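Local coordinates for lipoprotein (Klebsiella pneumoniae subsp. pneumoniae, PDB 4HWM) that is of unknown function but is a YedD-family lipoprotein, probably anchored to a bacterial membrane by its lipid, at residues I44-F52 with I61-N69. Sequence-based numbering, arbitrary orientation. Where two conformers were deposited one is given.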
loop_
_atom_site.group_PDB
_atom_site.type_symbol
_atom_site.label_atom_id
_atom_site.label_comp_id
_atom_site.label_asym_id
_atom_site.label_seq_id
_atom_site.Cartn_x
_atom_site.Cartn_y
_atom_site.Cartn_z
ATOM N N ILE A 44 3.282 -0.332 1.306
ATOM C CA ILE A 44 4.586 0.190 0.860
ATOM C C ILE A 44 4.334 1.158 -0.280
ATOM O O ILE A 44 3.552 0.858 -1.173
ATOM C CB ILE A 44 5.537 -0.939 0.362
ATOM C CG1 ILE A 44 5.669 -2.047 1.423
ATOM C CG2 ILE A 44 6.879 -0.353 -0.109
ATOM C CD1 ILE A 44 6.579 -3.200 1.016
ATOM N N VAL A 45 4.981 2.329 -0.215
ATOM C CA VAL A 45 4.939 3.275 -1.330
ATOM C C VAL A 45 6.386 3.631 -1.650
ATOM O O VAL A 45 7.088 4.169 -0.791
ATOM C CB VAL A 45 4.141 4.552 -0.994
ATOM C CG1 VAL A 45 4.140 5.531 -2.188
ATOM C CG2 VAL A 45 2.710 4.226 -0.578
ATOM N N THR A 46 6.857 3.289 -2.841
ATOM C CA THR A 46 8.240 3.647 -3.231
ATOM C C THR A 46 8.244 5.075 -3.783
ATOM O O THR A 46 7.191 5.614 -4.173
ATOM C CB THR A 46 8.839 2.716 -4.267
ATOM O OG1 THR A 46 8.236 2.971 -5.537
ATOM C CG2 THR A 46 8.679 1.234 -3.860
ATOM N N LYS A 47 9.439 5.659 -3.891
ATOM C CA LYS A 47 9.505 7.028 -4.407
ATOM C C LYS A 47 8.963 7.108 -5.840
ATOM O O LYS A 47 8.324 8.106 -6.201
ATOM C CB LYS A 47 10.916 7.637 -4.270
ATOM C CG LYS A 47 12.002 7.054 -5.175
ATOM C CD LYS A 47 13.303 7.890 -5.092
ATOM C CE LYS A 47 14.353 7.391 -6.071
ATOM N NZ LYS A 47 14.726 5.949 -5.886
ATOM N N GLU A 48 9.170 6.067 -6.632
ATOM C CA GLU A 48 8.697 6.028 -8.014
ATOM C C GLU A 48 7.199 5.769 -8.146
ATOM O O GLU A 48 6.644 5.888 -9.247
ATOM C CB GLU A 48 9.481 4.959 -8.795
ATOM C CG GLU A 48 10.978 5.266 -8.914
ATOM C CD GLU A 48 11.812 4.794 -7.732
ATOM O OE1 GLU A 48 11.274 4.126 -6.812
ATOM O OE2 GLU A 48 13.032 5.096 -7.715
ATOM N N GLY A 49 6.524 5.412 -7.043
ATOM C CA GLY A 49 5.086 5.183 -7.100
ATOM C C GLY A 49 4.667 3.739 -7.223
ATOM O O GLY A 49 3.495 3.475 -7.449
ATOM N N ASP A 50 5.588 2.790 -7.057
ATOM C CA ASP A 50 5.171 1.392 -6.921
ATOM C C ASP A 50 4.639 1.198 -5.495
ATOM O O ASP A 50 5.102 1.833 -4.553
ATOM C CB ASP A 50 6.295 0.437 -7.194
ATOM C CG ASP A 50 6.720 0.429 -8.636
ATOM O OD1 ASP A 50 6.013 -0.136 -9.470
ATOM O OD2 ASP A 50 7.777 1.019 -8.955
ATOM N N THR A 51 3.646 0.327 -5.357
ATOM C CA THR A 51 3.059 0.072 -4.067
ATOM C C THR A 51 2.925 -1.403 -3.778
ATOM O O THR A 51 3.009 -2.248 -4.683
ATOM C CB THR A 51 1.678 0.710 -3.972
ATOM O OG1 THR A 51 0.787 -0.002 -4.831
ATOM C CG2 THR A 51 1.709 2.241 -4.316
ATOM N N PHE A 52 2.648 -1.696 -2.516
ATOM C CA PHE A 52 2.404 -3.073 -2.081
ATOM C C PHE A 52 1.460 -3.039 -0.910
ATOM O O PHE A 52 1.767 -2.405 0.112
ATOM C CB PHE A 52 3.731 -3.719 -1.670
ATOM C CG PHE A 52 3.704 -5.226 -1.596
ATOM C CD1 PHE A 52 3.492 -5.979 -2.732
ATOM C CD2 PHE A 52 3.896 -5.881 -0.391
ATOM C CE1 PHE A 52 3.525 -7.367 -2.665
ATOM C CE2 PHE A 52 3.899 -7.251 -0.318
ATOM C CZ PHE A 52 3.684 -7.995 -1.446
ATOM N N ILE A 61 -2.707 -11.714 2.545
ATOM C CA ILE A 61 -3.105 -11.353 1.202
ATOM C C ILE A 61 -2.299 -10.112 0.854
ATOM O O ILE A 61 -2.366 -9.111 1.557
ATOM C CB ILE A 61 -4.632 -11.134 1.047
ATOM C CG1 ILE A 61 -4.951 -10.663 -0.379
ATOM C CG2 ILE A 61 -5.196 -10.165 2.057
ATOM C CD1 ILE A 61 -6.369 -10.947 -0.805
ATOM N N ALA A 62 -1.512 -10.211 -0.201
ATOM C CA ALA A 62 -0.660 -9.121 -0.615
ATOM C C ALA A 62 -0.787 -8.875 -2.125
ATOM O O ALA A 62 -0.918 -9.821 -2.911
ATOM C CB ALA A 62 0.771 -9.436 -0.232
ATOM N N GLN A 63 -0.776 -7.604 -2.512
ATOM C CA GLN A 63 -0.982 -7.212 -3.907
ATOM C C GLN A 63 -0.116 -6.033 -4.271
ATOM O O GLN A 63 -0.218 -4.992 -3.639
ATOM C CB GLN A 63 -2.432 -6.788 -4.152
ATOM C CG GLN A 63 -3.486 -7.841 -3.753
ATOM C CD GLN A 63 -4.827 -7.204 -3.628
ATOM O OE1 GLN A 63 -5.406 -7.170 -2.536
ATOM N NE2 GLN A 63 -5.294 -6.596 -4.711
ATOM N N PRO A 64 0.712 -6.185 -5.316
ATOM C CA PRO A 64 1.410 -5.027 -5.857
ATOM C C PRO A 64 0.419 -4.031 -6.485
ATOM O O PRO A 64 -0.690 -4.394 -6.874
ATOM C CB PRO A 64 2.355 -5.648 -6.898
ATOM C CG PRO A 64 2.587 -7.095 -6.373
ATOM C CD PRO A 64 1.205 -7.459 -5.880
ATOM N N GLY A 65 0.831 -2.773 -6.620
ATOM C CA GLY A 65 0.039 -1.753 -7.283
ATOM C C GLY A 65 0.900 -0.576 -7.724
ATOM O O GLY A 65 2.124 -0.632 -7.655
ATOM N N LYS A 66 0.215 0.468 -8.157
ATOM C CA LYS A 66 0.838 1.686 -8.647
ATOM C C LYS A 66 0.041 2.868 -8.181
ATOM O O LYS A 66 -1.172 2.826 -8.230
ATOM C CB LYS A 66 0.787 1.758 -10.195
ATOM C CG LYS A 66 1.530 0.715 -10.906
ATOM C CD LYS A 66 1.274 0.782 -12.405
ATOM C CE LYS A 66 1.944 -0.319 -13.163
ATOM N NZ LYS A 66 1.484 -0.260 -14.608
ATOM N N LEU A 67 0.704 3.969 -7.837
ATOM C CA LEU A 67 -0.014 5.217 -7.601
ATOM C C LEU A 67 -0.481 5.807 -8.929
ATOM O O LEU A 67 0.203 5.676 -9.961
ATOM C CB LEU A 67 0.878 6.240 -6.943
ATOM C CG LEU A 67 1.397 5.936 -5.558
ATOM C CD1 LEU A 67 2.259 7.138 -5.118
ATOM C CD2 LEU A 67 0.272 5.645 -4.554
HETATM N N MSE A 68 -1.644 6.444 -8.883
HETATM C CA MSE A 68 -2.198 7.175 -10.016
HETATM C C MSE A 68 -2.661 8.513 -9.489
HETATM O O MSE A 68 -3.200 8.628 -8.385
HETATM C CB MSE A 68 -3.364 6.391 -10.610
HETATM C CG MSE A 68 -4.048 7.046 -11.802
HETATM SE SE MSE A 68 -5.565 5.986 -12.388
HETATM C CE MSE A 68 -6.769 6.431 -10.892
ATOM N N ASN A 69 -2.424 9.549 -10.296
ATOM C CA ASN A 69 -2.937 10.876 -10.032
ATOM C C ASN A 69 -4.155 11.051 -10.950
ATOM O O ASN A 69 -4.037 10.913 -12.171
ATOM C CB ASN A 69 -1.844 11.905 -10.339
ATOM C CG ASN A 69 -2.050 13.232 -9.635
ATOM O OD1 ASN A 69 -2.671 13.324 -8.577
ATOM N ND2 ASN A 69 -1.488 14.275 -10.217
HETATM O O HOH W 1 4.164 -2.001 -8.833
HETATM O O HOH W 2 -0.782 -2.113 -3.829
#
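Thr51 and Gly65 form an antiparallel hydrogen-bonded pair near the start of strand 50-56, where it runs beside strand 60-70, its hairpin partner and neighbour in the closed eight-stranded barrel. Two backbone bonds define the pair: Thr51 N to Gly65 O at 2.9 Å and Gly65 N to Thr51 O at 3.0 Å. The axes of 50-52 and 61-69 meet at 147°. Just before the strand, Gly49 O accepts Leu67 N at 2.9 Å, which ties the end of the Thr46-Gly49 type I turn to the long strand.

Thr51 OG1, set between the backbone N and the carbonyl carbon (chi1 70°), lies against Gly65, 3.1 Å from its CA, where the glycine carries no side chain. That hydroxyl is also bonded to Asn76, and a water donates to both OG1 and Gln63 O. A second water donates to Asp50 OD1 and Gly65 O, while Asp50 OD2 pairs with Lys14. On the Thr51 face, CG2 packs 3.7 Å from Leu67 CD2, and Leu67's other methyl meets Val45. The other face carries Phe52; Pro64 CG lies in plane at the ring edge, 3.8 Å from CE1, and Ala62 CB is 3.5 Å from CZ. Trp114 of helix 108-118 also meets this ring. Backbone bonds thus set the register, while Asn76 and a water together grip the buried Thr51 hydroxyl and fix its rotation.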